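Long-range contacts in cryptochrome DASH, chloroplastic/mitochondrial (Arabidopsis thaliana, PDB 2J4D), which binds FAD and a methenyltetrahydrofolate antenna and repairs cyclobutane pyrimidine dimers in single-stranded DNA, with a possible photoreceptor role: residues L407-G412 and N431-A436; Y331-S336 and D424-Y429; I376-K381 and E462-W467. One frame throughout, in Å; residues are numbered along the deposited sequence.

Interaction 1 (L407-G412 and N431-A436); sequences LDWRMG and NWTYGA. With FAD (flavin-adenine dinucleotide), chain C.
Asp408 OD1, just ahead of the helical turn that sets Trp409 against Trp432 and Ala436, is gripped by two nitrogens of Arg410. The backbone N meets this oxygen nearly along its C-O axis, an N-cap bond, while Arg410 NE takes the syn lone pair of Asp408 OD1 at 3.0 Å. Arg410 NH2 completes the side-on salt bridge at 2.7 Å from Asp408 OD2, almost straight at 170°, and both bonds lie close to the guanidinium plane. OD2 has a further donor in Gln358. The Arg410 chain thus held lays CG over the centre of the Trp409 ring.

Trp409 CG sits between the backbone N and the carbonyl carbon (chi1 69°), which sends the indole along helix 425-436. Ala436 CB lies 3.7 Å from Trp409 CB and makes an off-centre CH-pi contact with the five-membered ring. At the far end, Trp409 CH2 rests 3.7 Å from Thr433 CG2; NE1 is bonded to Leu346 O.

All this belongs to the helical FAD-binding domain of the photolyase/cryptochrome fold. Here Trp409 and Trp432 run past one another in opposite senses, Trp409 CE3 and CZ3 packing on Trp432 CB. The Trp432 indole is sandwiched: the flavin methyl C7M covers one face, 3.4 Å from Trp432 NE1, and Gly412 C covers the opposite face, 3.4 Å from Trp432 CZ2. Gly412, with no side chain, lets the indole lie directly against its backbone. Phe416 adds an edge-to-face contact with Trp432.

One residue earlier, Asn431 reads the adenine edge. Its ND2 donates to FAD N1A at 2.9 Å, and its OD1 accepts from FAD N6A. Asn431 CB meanwhile packs on the flavin, 3.3 Å from FAD C8, so this one side chain is wedged between the two ends of the folded cofactor.

Interaction 2 (Y331-S336 and D424-Y429); sequences YFRFLS and DPCSNY. With FAD (flavin-adenine dinucleotide), chain C.
Cys426 presses CB to 3.5 Å from Phe332 O, where helix 317-339 and the start of helix 425-436 cross nearly at right angles (99°) in the FAD pocket of the photolyase fold. In the packing, Cys426 SG, anti to its carbonyl carbon (chi1 -51°), covers one face of the Arg333 guanidinium and also meets Ser336 CB. Phe332 lays CB against the Cys426 carbonyl and brings its ring edge to the adenine, CD2 lying 3.7 Å from FAD N1A; Tyr434 meets the same ring edge-to-face. An alanine in place of Phe332 would probably open a gap beside the adenine and cost Tyr434 its edge-to-face partner.

The charged contact is long: Arg333 NH2 lies 3.4 Å from Asp424 OD1, with guanidinium and carboxylate almost perpendicular. Water 2 bridges the pair from one side, donating to Asp424 OD1 at 2.7 Å and accepting only weakly from Arg333 NH2; Glu144 takes Arg333 NH1.

Among the hydrogen bonds, water 1 links Phe332 O to Cys426 O, donating to both. Asp424 N-caps its helix: Ser427 N approaches OD2 from above the carboxylate plane, at 3.1 Å. Its own backbone N reaches the flavin, Asp424 N donating to FAD O4 at 3.3 Å.

Interaction 3 (I376-K381 and E462-W467); sequences IDANMK and EYVAFW
Ala378 CB sits at the centre of this contact, among Tyr463, Val464 and Trp467. It lies 3.5 Å from Tyr463 CE2 and 3.8 Å from Trp467 CB, with Val464 CG1 a little farther off at 4.1 Å from the same Ala378 CB. A methyl this small lets the two helices come within 8.7 Å, axis to axis, while they cross at 55°. The Ala378 carbonyl is part of the close fit too, its oxygen lying over a face of the Trp467 indole.

Tyr463 extends the tight side. With CG anti to the backbone N (chi1 175°), the ring reaches over to Asn379, and the two side chains cross at about a right angle. Tyr463 OH stands 3.1 Å from Asn379 OD1, but the polar ends are held separately: the hydroxyl is hydrogen-bonded to Glu382, and Asn379 ND2 to Leu375 O.

The other flank is looser and partly exposed. Lys381 leans in only with its aliphatic part, CD at 3.5 Å from Trp467 O, before bends at chi3 and chi4 carry the ammonium end away.

Across the back of helix 374-386, Ile376 and Met380 pack on helices 360-367 and 391-404. The short helix 462-467 covers its other side, and Phe466 O of that helix is bonded to Arg244, immediately before strand 245-248.

How the interactions relate
Going from the N terminus, the chain first passes 331-336 on helix 317-339, then 376-381, then 407-412. Interaction 2 closes the first loop when 424-429 returns to 331-336. A few residues later in the same helix 425-436, interaction 1 closes the short loop back to 407-412, and interaction 3 closes last, as 462-467 reaches 376-381. Interaction 1 therefore lies wholly within the span of interaction 3, while interaction 2 crosses both. Interactions 1 and 2 touch, share helix 425-436 and both meet FAD, so helix 425-436 joins helices 317-339 and 409-419. Interaction 3 stands apart, about 21 Å from interaction 1 between centres, and ties helix 462-467 to helix 374-386.

Interaction 1 (L407-G412 and N431-A436)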
loop_
_atom_site.group_PDB
_atom_site.type_symbol
_atom_site.label_atom_id
_atom_site.label_comp_id
_atom_site.label_asym_id
_atom_site.label_seq_id
_atom_site.Cartn_x
_atom_site.Cartn_y
_atom_site.Cartn_z
ATOM N N LEU A 407 25.333 -1.054 4.649
ATOM C CA LEU A 407 24.959 -0.637 3.296
ATOM C C LEU A 407 24.094 0.611 3.188
ATOM O O LEU A 407 23.348 0.955 4.102
ATOM C CB LEU A 407 24.245 -1.783 2.570
ATOM C CG LEU A 407 25.070 -3.045 2.307
ATOM C CD1 LEU A 407 24.193 -4.113 1.677
ATOM C CD2 LEU A 407 26.241 -2.707 1.398
ATOM N N ASP A 408 24.221 1.278 2.044
ATOM C CA ASP A 408 23.446 2.470 1.695
ATOM C C ASP A 408 21.996 2.008 1.882
ATOM O O ASP A 408 21.551 1.096 1.184
ATOM C CB ASP A 408 23.718 2.803 0.218
ATOM C CG ASP A 408 22.989 4.038 -0.263
ATOM O OD1 ASP A 408 21.785 4.192 0.039
ATOM O OD2 ASP A 408 23.626 4.854 -0.968
ATOM N N TRP A 409 21.269 2.628 2.808
ATOM C CA TRP A 409 19.893 2.215 3.096
ATOM C C TRP A 409 18.927 2.225 1.912
ATOM O O TRP A 409 17.956 1.464 1.883
ATOM C CB TRP A 409 19.300 3.054 4.242
ATOM C CG TRP A 409 19.038 4.514 3.926
ATOM C CD1 TRP A 409 19.886 5.570 4.133
ATOM C CD2 TRP A 409 17.837 5.072 3.369
ATOM N NE1 TRP A 409 19.284 6.748 3.743
ATOM C CE2 TRP A 409 18.029 6.469 3.268
ATOM C CE3 TRP A 409 16.619 4.522 2.945
ATOM C CZ2 TRP A 409 17.044 7.329 2.759
ATOM C CZ3 TRP A 409 15.635 5.380 2.437
ATOM C CH2 TRP A 409 15.858 6.769 2.351
ATOM N N ARG A 410 19.192 3.072 0.927
ATOM C CA ARG A 410 18.308 3.151 -0.227
ATOM C C ARG A 410 18.352 1.872 -1.066
ATOM O O ARG A 410 17.444 1.603 -1.845
ATOM C CB ARG A 410 18.665 4.394 -1.051
ATOM C CG ARG A 410 18.523 5.679 -0.219
ATOM C CD ARG A 410 19.162 6.869 -0.883
ATOM N NE ARG A 410 20.579 6.641 -1.123
ATOM C CZ ARG A 410 21.308 7.346 -1.980
ATOM N NH1 ARG A 410 20.751 8.327 -2.678
ATOM N NH2 ARG A 410 22.589 7.060 -2.152
ATOM N N MET A 411 19.402 1.072 -0.904
ATOM C CA MET A 411 19.466 -0.171 -1.652
ATOM C C MET A 411 18.357 -1.052 -1.100
ATOM O O MET A 411 17.650 -1.725 -1.851
ATOM C CB MET A 411 20.823 -0.856 -1.469
ATOM C CG MET A 411 21.956 -0.128 -2.143
ATOM S SD MET A 411 23.500 -1.027 -1.983
ATOM C CE MET A 411 23.495 -1.946 -3.511
ATOM N N GLY A 412 18.205 -1.036 0.220
ATOM C CA GLY A 412 17.161 -1.826 0.847
ATOM C C GLY A 412 15.779 -1.255 0.547
ATOM O O GLY A 412 14.826 -2.000 0.295
ATOM N N ASN A 431 9.402 4.736 6.682
ATOM C CA ASN A 431 9.875 3.751 7.642
ATOM C C ASN A 431 11.364 3.449 7.467
ATOM O O ASN A 431 12.066 3.224 8.459
ATOM C CB ASN A 431 9.048 2.470 7.538
ATOM C CG ASN A 431 7.740 2.553 8.307
ATOM O OD1 ASN A 431 7.721 2.451 9.533
ATOM N ND2 ASN A 431 6.637 2.748 7.589
ATOM N N TRP A 432 11.859 3.445 6.230
ATOM C CA TRP A 432 13.283 3.195 6.015
ATOM C C TRP A 432 14.153 4.310 6.609
ATOM O O TRP A 432 15.182 4.021 7.222
ATOM C CB TRP A 432 13.619 3.018 4.522
ATOM C CG TRP A 432 13.516 1.592 4.054
ATOM C CD1 TRP A 432 12.432 0.988 3.474
ATOM C CD2 TRP A 432 14.514 0.571 4.194
ATOM N NE1 TRP A 432 12.694 -0.345 3.254
ATOM C CE2 TRP A 432 13.963 -0.628 3.686
ATOM C CE3 TRP A 432 15.820 0.552 4.704
ATOM C CZ2 TRP A 432 14.674 -1.837 3.674
ATOM C CZ3 TRP A 432 16.525 -0.650 4.694
ATOM C CH2 TRP A 432 15.948 -1.827 4.183
ATOM N N THR A 433 13.754 5.574 6.446
ATOM C CA THR A 433 14.555 6.662 7.006
ATOM C C THR A 433 14.616 6.512 8.517
ATOM O O THR A 433 15.666 6.742 9.129
ATOM C CB THR A 433 13.995 8.063 6.666
ATOM O OG1 THR A 433 12.682 8.212 7.217
ATOM C CG2 THR A 433 13.949 8.262 5.170
ATOM N N TYR A 434 13.491 6.128 9.117
ATOM C CA TYR A 434 13.432 5.910 10.557
ATOM C C TYR A 434 14.407 4.801 10.951
ATOM O O TYR A 434 15.291 5.004 11.785
ATOM C CB TYR A 434 12.014 5.518 10.977
ATOM C CG TYR A 434 11.186 6.681 11.464
ATOM C CD1 TYR A 434 11.103 7.862 10.724
ATOM C CD2 TYR A 434 10.489 6.609 12.670
ATOM C CE1 TYR A 434 10.348 8.944 11.172
ATOM C CE2 TYR A 434 9.730 7.684 13.128
ATOM C CZ TYR A 434 9.665 8.847 12.374
ATOM O OH TYR A 434 8.913 9.913 12.814
ATOM N N GLY A 435 14.242 3.632 10.338
ATOM C CA GLY A 435 15.111 2.506 10.634
ATOM C C GLY A 435 16.581 2.778 10.379
ATOM O O GLY A 435 17.448 2.268 11.089
ATOM N N ALA A 436 16.870 3.588 9.368
ATOM C CA ALA A 436 18.242 3.916 9.020
ATOM C C ALA A 436 18.800 5.026 9.908
ATOM O O ALA A 436 19.983 5.346 9.832
ATOM C CB ALA A 436 18.321 4.332 7.560
HETATM P PA FAD C . -1.129 -4.026 10.718
HETATM O O1A FAD C . -2.360 -4.836 10.608
HETATM O O2A FAD C . -0.257 -4.166 11.908
HETATM O O5B FAD C . -1.487 -2.464 10.582
HETATM C C5B FAD C . -2.730 -2.043 9.977
HETATM C C4B FAD C . -2.415 -0.956 8.944
HETATM O O4B FAD C . -1.758 0.122 9.609
HETATM C C3B FAD C . -1.469 -1.381 7.826
HETATM O O3B FAD C . -2.124 -2.113 6.803
HETATM C C2B FAD C . -0.913 -0.057 7.401
HETATM O O2B FAD C . -1.670 0.626 6.427
HETATM C C1B FAD C . -0.783 0.708 8.730
HETATM N N9A FAD C . 0.543 0.627 9.380
HETATM C C8A FAD C . 0.940 -0.230 10.387
HETATM N N7A FAD C . 2.200 -0.036 10.754
HETATM C C5A FAD C . 2.643 0.996 9.955
HETATM C C6A FAD C . 3.893 1.652 9.861
HETATM N N6A FAD C . 4.947 1.373 10.616
HETATM N N1A FAD C . 4.009 2.665 8.924
HETATM C C2A FAD C . 2.942 2.988 8.120
HETATM N N3A FAD C . 1.723 2.400 8.158
HETATM C C4A FAD C . 1.627 1.404 9.081
HETATM N N1 FAD C . 3.720 -0.171 4.922
HETATM C C2 FAD C . 3.090 0.091 3.724
HETATM O O2 FAD C . 1.881 0.226 3.666
HETATM N N3 FAD C . 3.878 0.200 2.568
HETATM C C4 FAD C . 5.263 0.055 2.552
HETATM O O4 FAD C . 5.905 0.159 1.491
HETATM C C4X FAD C . 5.903 -0.216 3.786
HETATM N N5 FAD C . 7.295 -0.379 3.865
HETATM C C5X FAD C . 7.929 -0.532 5.100
HETATM C C6 FAD C . 9.327 -0.572 5.186
HETATM C C7 FAD C . 10.001 -0.727 6.419
HETATM C C7M FAD C . 11.510 -0.760 6.442
HETATM C C8 FAD C . 9.213 -0.849 7.620
HETATM C C8M FAD C . 9.849 -1.020 8.990
HETATM C C9 FAD C . 7.807 -0.809 7.546
HETATM C C9A FAD C . 7.135 -0.651 6.297
HETATM N N10 FAD C . 5.713 -0.610 6.192
HETATM C C10 FAD C . 5.094 -0.324 4.955
HETATM C "C1'" FAD C . 4.874 -0.468 7.426
HETATM C "C2'" FAD C . 4.345 -1.770 8.061
HETATM O "O2'" FAD C . 5.415 -2.681 8.246
HETATM C "C3'" FAD C . 3.285 -2.396 7.157
HETATM O "O3'" FAD C . 2.222 -1.458 6.897
HETATM C "C4'" FAD C . 2.608 -3.650 7.735
HETATM O "O4'" FAD C . 3.572 -4.684 7.945
HETATM C "C5'" FAD C . 1.538 -4.129 6.762
HETATM O "O5'" FAD C . 0.878 -5.281 7.290
HETATM P P FAD C . -0.476 -5.271 8.100
HETATM O O1P FAD C . -1.471 -4.691 7.182
HETATM O O2P FAD C . -0.776 -6.657 8.551
HETATM O O3P FAD C . -0.243 -4.446 9.437
#

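Interaction 2 (Y331-S336 and D424-Y429)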
loop_
_atom_site.group_PDB
_atom_site.type_symbol
_atom_site.label_atom_id
_atom_site.label_comp_id
_atom_site.label_asym_id
_atom_site.label_seq_id
_atom_site.Cartn_x
_atom_site.Cartn_y
_atom_site.Cartn_z
ATOM N N TYR A 331 0.465 9.653 9.214
ATOM C CA TYR A 331 1.653 10.422 9.555
ATOM C C TYR A 331 2.704 10.407 8.459
ATOM O O TYR A 331 3.218 11.456 8.082
ATOM C CB TYR A 331 2.264 9.907 10.862
ATOM C CG TYR A 331 3.439 10.720 11.353
ATOM C CD1 TYR A 331 3.293 12.074 11.664
ATOM C CD2 TYR A 331 4.701 10.140 11.502
ATOM C CE1 TYR A 331 4.370 12.833 12.108
ATOM C CE2 TYR A 331 5.790 10.888 11.946
ATOM C CZ TYR A 331 5.618 12.233 12.247
ATOM O OH TYR A 331 6.688 12.978 12.685
ATOM N N PHE A 332 3.045 9.229 7.946
ATOM C CA PHE A 332 4.057 9.192 6.895
ATOM C C PHE A 332 3.571 9.849 5.608
ATOM O O PHE A 332 4.364 10.417 4.857
ATOM C CB PHE A 332 4.523 7.756 6.634
ATOM C CG PHE A 332 5.520 7.258 7.654
ATOM C CD1 PHE A 332 6.712 7.949 7.870
ATOM C CD2 PHE A 332 5.266 6.114 8.397
ATOM C CE1 PHE A 332 7.635 7.506 8.814
ATOM C CE2 PHE A 332 6.184 5.657 9.346
ATOM C CZ PHE A 332 7.370 6.352 9.555
ATOM N N ARG A 333 2.270 9.778 5.356
ATOM C CA ARG A 333 1.714 10.400 4.158
ATOM C C ARG A 333 1.880 11.925 4.272
ATOM O O ARG A 333 2.328 12.581 3.327
ATOM C CB ARG A 333 0.233 10.012 4.011
ATOM C CG ARG A 333 -0.555 10.844 3.011
ATOM C CD ARG A 333 -0.126 10.607 1.581
ATOM N NE ARG A 333 -0.432 9.252 1.135
ATOM C CZ ARG A 333 -0.338 8.844 -0.127
ATOM N NH1 ARG A 333 0.051 9.691 -1.075
ATOM N NH2 ARG A 333 -0.620 7.588 -0.442
ATOM N N PHE A 334 1.538 12.495 5.426
ATOM C CA PHE A 334 1.687 13.946 5.585
ATOM C C PHE A 334 3.167 14.317 5.638
ATOM O O PHE A 334 3.581 15.346 5.112
ATOM C CB PHE A 334 0.980 14.445 6.858
ATOM C CG PHE A 334 -0.521 14.270 6.833
ATOM C CD1 PHE A 334 -1.272 14.727 5.756
ATOM C CD2 PHE A 334 -1.181 13.649 7.893
ATOM C CE1 PHE A 334 -2.665 14.561 5.732
ATOM C CE2 PHE A 334 -2.573 13.481 7.880
ATOM C CZ PHE A 334 -3.311 13.938 6.795
ATOM N N LEU A 335 3.969 13.455 6.253
ATOM C CA LEU A 335 5.400 13.709 6.373
ATOM C C LEU A 335 6.058 13.766 4.991
ATOM O O LEU A 335 7.019 14.511 4.787
ATOM C CB LEU A 335 6.041 12.616 7.235
ATOM C CG LEU A 335 7.352 12.865 7.990
ATOM C CD1 LEU A 335 7.293 14.161 8.784
ATOM C CD2 LEU A 335 7.587 11.693 8.933
ATOM N N SER A 336 5.538 12.999 4.036
ATOM C CA SER A 336 6.115 13.012 2.695
ATOM C C SER A 336 6.031 14.419 2.122
ATOM O O SER A 336 6.929 14.862 1.402
ATOM C CB SER A 336 5.399 12.018 1.761
ATOM O OG SER A 336 4.088 12.443 1.417
ATOM N N ASP A 424 4.345 1.733 -0.887
ATOM C CA ASP A 424 3.805 3.084 -0.818
ATOM C C ASP A 424 5.055 3.940 -0.589
ATOM O O ASP A 424 5.805 3.707 0.363
ATOM C CB ASP A 424 2.846 3.177 0.378
ATOM C CG ASP A 424 2.251 4.553 0.546
ATOM O OD1 ASP A 424 1.017 4.683 0.388
ATOM O OD2 ASP A 424 3.011 5.501 0.831
ATOM N N PRO A 425 5.312 4.932 -1.459
ATOM C CA PRO A 425 6.520 5.723 -1.218
ATOM C C PRO A 425 6.615 6.372 0.154
ATOM O O PRO A 425 7.680 6.362 0.773
ATOM C CB PRO A 425 6.507 6.751 -2.352
ATOM C CG PRO A 425 5.045 6.886 -2.685
ATOM C CD PRO A 425 4.563 5.448 -2.617
ATOM N N CYS A 426 5.503 6.924 0.625
ATOM C CA CYS A 426 5.469 7.606 1.912
ATOM C C CYS A 426 5.808 6.659 3.054
ATOM O O CYS A 426 6.679 6.946 3.878
ATOM C CB CYS A 426 4.085 8.206 2.148
ATOM S SG CYS A 426 3.474 9.227 0.782
ATOM N N SER A 427 5.115 5.529 3.093
ATOM C CA SER A 427 5.331 4.548 4.147
ATOM C C SER A 427 6.655 3.806 4.004
ATOM O O SER A 427 7.347 3.584 4.992
ATOM C CB SER A 427 4.182 3.536 4.170
ATOM O OG SER A 427 2.988 4.124 4.664
ATOM N N ASN A 428 7.015 3.424 2.784
ATOM C CA ASN A 428 8.256 2.677 2.600
ATOM C C ASN A 428 9.487 3.498 2.946
ATOM O O ASN A 428 10.274 3.129 3.814
ATOM C CB ASN A 428 8.388 2.177 1.163
ATOM C CG ASN A 428 9.548 1.206 0.998
ATOM O OD1 ASN A 428 9.609 0.189 1.683
ATOM N ND2 ASN A 428 10.469 1.516 0.094
ATOM N N TYR A 429 9.666 4.608 2.247
ATOM C CA TYR A 429 10.817 5.447 2.510
ATOM C C TYR A 429 10.725 6.091 3.886
ATOM O O TYR A 429 11.743 6.337 4.530
ATOM C CB TYR A 429 10.949 6.475 1.390
ATOM C CG TYR A 429 11.436 5.821 0.117
ATOM C CD1 TYR A 429 12.807 5.654 -0.122
ATOM C CD2 TYR A 429 10.531 5.297 -0.819
ATOM C CE1 TYR A 429 13.267 4.984 -1.253
ATOM C CE2 TYR A 429 10.985 4.615 -1.962
ATOM C CZ TYR A 429 12.354 4.464 -2.167
ATOM O OH TYR A 429 12.827 3.789 -3.273
HETATM P PA FAD C . -1.129 -4.026 10.718
HETATM O O1A FAD C . -2.360 -4.836 10.608
HETATM O O2A FAD C . -0.257 -4.166 11.908
HETATM O O5B FAD C . -1.487 -2.464 10.582
HETATM C C5B FAD C . -2.730 -2.043 9.977
HETATM C C4B FAD C . -2.415 -0.956 8.944
HETATM O O4B FAD C . -1.758 0.122 9.609
HETATM C C3B FAD C . -1.469 -1.381 7.826
HETATM O O3B FAD C . -2.124 -2.113 6.803
HETATM C C2B FAD C . -0.913 -0.057 7.401
HETATM O O2B FAD C . -1.670 0.626 6.427
HETATM C C1B FAD C . -0.783 0.708 8.730
HETATM N N9A FAD C . 0.543 0.627 9.380
HETATM C C8A FAD C . 0.940 -0.230 10.387
HETATM N N7A FAD C . 2.200 -0.036 10.754
HETATM C C5A FAD C . 2.643 0.996 9.955
HETATM C C6A FAD C . 3.893 1.652 9.861
HETATM N N6A FAD C . 4.947 1.373 10.616
HETATM N N1A FAD C . 4.009 2.665 8.924
HETATM C C2A FAD C . 2.942 2.988 8.120
HETATM N N3A FAD C . 1.723 2.400 8.158
HETATM C C4A FAD C . 1.627 1.404 9.081
HETATM N N1 FAD C . 3.720 -0.171 4.922
HETATM C C2 FAD C . 3.090 0.091 3.724
HETATM O O2 FAD C . 1.881 0.226 3.666
HETATM N N3 FAD C . 3.878 0.200 2.568
HETATM C C4 FAD C . 5.263 0.055 2.552
HETATM O O4 FAD C . 5.905 0.159 1.491
HETATM C C4X FAD C . 5.903 -0.216 3.786
HETATM N N5 FAD C . 7.295 -0.379 3.865
HETATM C C5X FAD C . 7.929 -0.532 5.100
HETATM C C6 FAD C . 9.327 -0.572 5.186
HETATM C C7 FAD C . 10.001 -0.727 6.419
HETATM C C7M FAD C . 11.510 -0.760 6.442
HETATM C C8 FAD C . 9.213 -0.849 7.620
HETATM C C8M FAD C . 9.849 -1.020 8.990
HETATM C C9 FAD C . 7.807 -0.809 7.546
HETATM C C9A FAD C . 7.135 -0.651 6.297
HETATM N N10 FAD C . 5.713 -0.610 6.192
HETATM C C10 FAD C . 5.094 -0.324 4.955
HETATM C "C1'" FAD C . 4.874 -0.468 7.426
HETATM C "C2'" FAD C . 4.345 -1.770 8.061
HETATM O "O2'" FAD C . 5.415 -2.681 8.246
HETATM C "C3'" FAD C . 3.285 -2.396 7.157
HETATM O "O3'" FAD C . 2.222 -1.458 6.897
HETATM C "C4'" FAD C . 2.608 -3.650 7.735
HETATM O "O4'" FAD C . 3.572 -4.684 7.945
HETATM C "C5'" FAD C . 1.538 -4.129 6.762
HETATM O "O5'" FAD C . 0.878 -5.281 7.290
HETATM P P FAD C . -0.476 -5.271 8.100
HETATM O O1P FAD C . -1.471 -4.691 7.182
HETATM O O2P FAD C . -0.776 -6.657 8.551
HETATM O O3P FAD C . -0.243 -4.446 9.437
HETATM O O HOH W 1 6.978 9.740 4.636
HETATM O O HOH W 2 0.060 6.523 2.143
#

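Interaction 3 (I376-K381 and E462-W467)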
loop_
_atom_site.group_PDB
_atom_site.type_symbol
_atom_site.label_atom_id
_atom_site.label_comp_id
_atom_site.label_asym_id
_atom_site.label_seq_id
_atom_site.Cartn_x
_atom_site.Cartn_y
_atom_site.Cartn_z
ATOM N N ILE A 376 17.037 -13.283 9.308
ATOM C CA ILE A 376 17.125 -12.378 8.162
ATOM C C ILE A 376 16.687 -13.074 6.880
ATOM O O ILE A 376 15.780 -12.606 6.185
ATOM C CB ILE A 376 18.568 -11.866 7.936
ATOM C CG1 ILE A 376 19.097 -11.175 9.200
ATOM C CG2 ILE A 376 18.600 -10.909 6.732
ATOM C CD1 ILE A 376 18.219 -10.035 9.721
ATOM N N ASP A 377 17.322 -14.204 6.581
ATOM C CA ASP A 377 17.035 -14.947 5.356
ATOM C C ASP A 377 15.588 -15.363 5.171
ATOM O O ASP A 377 15.049 -15.259 4.068
ATOM C CB ASP A 377 17.946 -16.184 5.248
ATOM C CG ASP A 377 19.422 -15.817 5.185
ATOM O OD1 ASP A 377 19.732 -14.691 4.728
ATOM O OD2 ASP A 377 20.273 -16.649 5.581
ATOM N N ALA A 378 14.958 -15.835 6.242
ATOM C CA ALA A 378 13.565 -16.253 6.169
ATOM C C ALA A 378 12.695 -15.064 5.754
ATOM O O ALA A 378 11.803 -15.195 4.921
ATOM C CB ALA A 378 13.105 -16.799 7.527
ATOM N N ASN A 379 12.954 -13.906 6.347
ATOM C CA ASN A 379 12.180 -12.717 6.010
ATOM C C ASN A 379 12.397 -12.289 4.562
ATOM O O ASN A 379 11.438 -11.980 3.854
ATOM C CB ASN A 379 12.526 -11.575 6.975
ATOM C CG ASN A 379 11.646 -11.577 8.218
ATOM O OD1 ASN A 379 10.463 -11.236 8.156
ATOM N ND2 ASN A 379 12.217 -11.978 9.355
ATOM N N MET A 380 13.646 -12.297 4.106
ATOM C CA MET A 380 13.924 -11.889 2.732
ATOM C C MET A 380 13.338 -12.884 1.736
ATOM O O MET A 380 12.934 -12.512 0.632
ATOM C CB MET A 380 15.432 -11.735 2.513
ATOM C CG MET A 380 16.077 -10.678 3.410
ATOM S SD MET A 380 15.210 -9.080 3.374
ATOM C CE MET A 380 15.496 -8.602 1.640
ATOM N N LYS A 381 13.281 -14.154 2.125
ATOM C CA LYS A 381 12.712 -15.160 1.240
ATOM C C LYS A 381 11.190 -14.966 1.220
ATOM O O LYS A 381 10.553 -15.102 0.176
ATOM C CB LYS A 381 13.068 -16.571 1.725
ATOM C CG LYS A 381 12.757 -17.669 0.708
ATOM C CD LYS A 381 13.256 -19.038 1.169
ATOM C CE LYS A 381 14.783 -19.075 1.333
ATOM N NZ LYS A 381 15.549 -18.889 0.058
ATOM N N GLU A 462 9.886 -21.490 14.766
ATOM C CA GLU A 462 8.786 -21.895 13.905
ATOM C C GLU A 462 8.791 -21.104 12.590
ATOM O O GLU A 462 8.565 -21.664 11.514
ATOM C CB GLU A 462 7.463 -21.662 14.633
ATOM C CG GLU A 462 6.370 -22.642 14.280
ATOM C CD GLU A 462 6.674 -24.035 14.793
ATOM O OE1 GLU A 462 6.895 -24.178 16.015
ATOM O OE2 GLU A 462 6.694 -24.985 13.982
ATOM N N TYR A 463 9.050 -19.802 12.680
ATOM C CA TYR A 463 9.060 -18.951 11.490
ATOM C C TYR A 463 10.211 -19.263 10.536
ATOM O O TYR A 463 9.988 -19.506 9.353
ATOM C CB TYR A 463 9.112 -17.466 11.883
ATOM C CG TYR A 463 9.257 -16.531 10.693
ATOM C CD1 TYR A 463 8.182 -16.284 9.834
ATOM C CD2 TYR A 463 10.480 -15.933 10.401
ATOM C CE1 TYR A 463 8.328 -15.467 8.710
ATOM C CE2 TYR A 463 10.638 -15.113 9.277
ATOM C CZ TYR A 463 9.558 -14.889 8.440
ATOM O OH TYR A 463 9.720 -14.097 7.327
ATOM N N VAL A 464 11.441 -19.253 11.032
ATOM C CA VAL A 464 12.564 -19.538 10.149
ATOM C C VAL A 464 12.490 -20.953 9.574
ATOM O O VAL A 464 12.918 -21.190 8.443
ATOM C CB VAL A 464 13.918 -19.324 10.856
ATOM C CG1 VAL A 464 14.015 -17.887 11.331
ATOM C CG2 VAL A 464 14.080 -20.287 12.021
ATOM N N ALA A 465 11.919 -21.880 10.337
ATOM C CA ALA A 465 11.790 -23.273 9.898
ATOM C C ALA A 465 10.790 -23.417 8.756
ATOM O O ALA A 465 10.962 -24.250 7.860
ATOM C CB ALA A 465 11.364 -24.159 11.075
ATOM N N PHE A 466 9.732 -22.617 8.794
ATOM C CA PHE A 466 8.727 -22.673 7.746
ATOM C C PHE A 466 9.334 -22.226 6.419
ATOM O O PHE A 466 9.101 -22.845 5.379
ATOM C CB PHE A 466 7.528 -21.777 8.101
ATOM C CG PHE A 466 6.521 -21.650 6.993
ATOM C CD1 PHE A 466 6.608 -20.611 6.070
ATOM C CD2 PHE A 466 5.516 -22.602 6.840
ATOM C CE1 PHE A 466 5.711 -20.521 5.005
ATOM C CE2 PHE A 466 4.610 -22.526 5.778
ATOM C CZ PHE A 466 4.708 -21.482 4.855
ATOM N N TRP A 467 10.124 -21.156 6.458
ATOM C CA TRP A 467 10.732 -20.613 5.246
ATOM C C TRP A 467 12.034 -21.273 4.819
ATOM O O TRP A 467 12.360 -21.298 3.629
ATOM C CB TRP A 467 10.948 -19.103 5.397
ATOM C CG TRP A 467 9.663 -18.343 5.269
ATOM C CD1 TRP A 467 8.961 -17.732 6.269
ATOM C CD2 TRP A 467 8.869 -18.218 4.086
ATOM N NE1 TRP A 467 7.770 -17.242 5.782
ATOM C CE2 TRP A 467 7.689 -17.528 4.444
ATOM C CE3 TRP A 467 9.039 -18.628 2.755
ATOM C CZ2 TRP A 467 6.678 -17.237 3.519
ATOM C CZ3 TRP A 467 8.032 -18.339 1.830
ATOM C CH2 TRP A 467 6.867 -17.649 2.222
#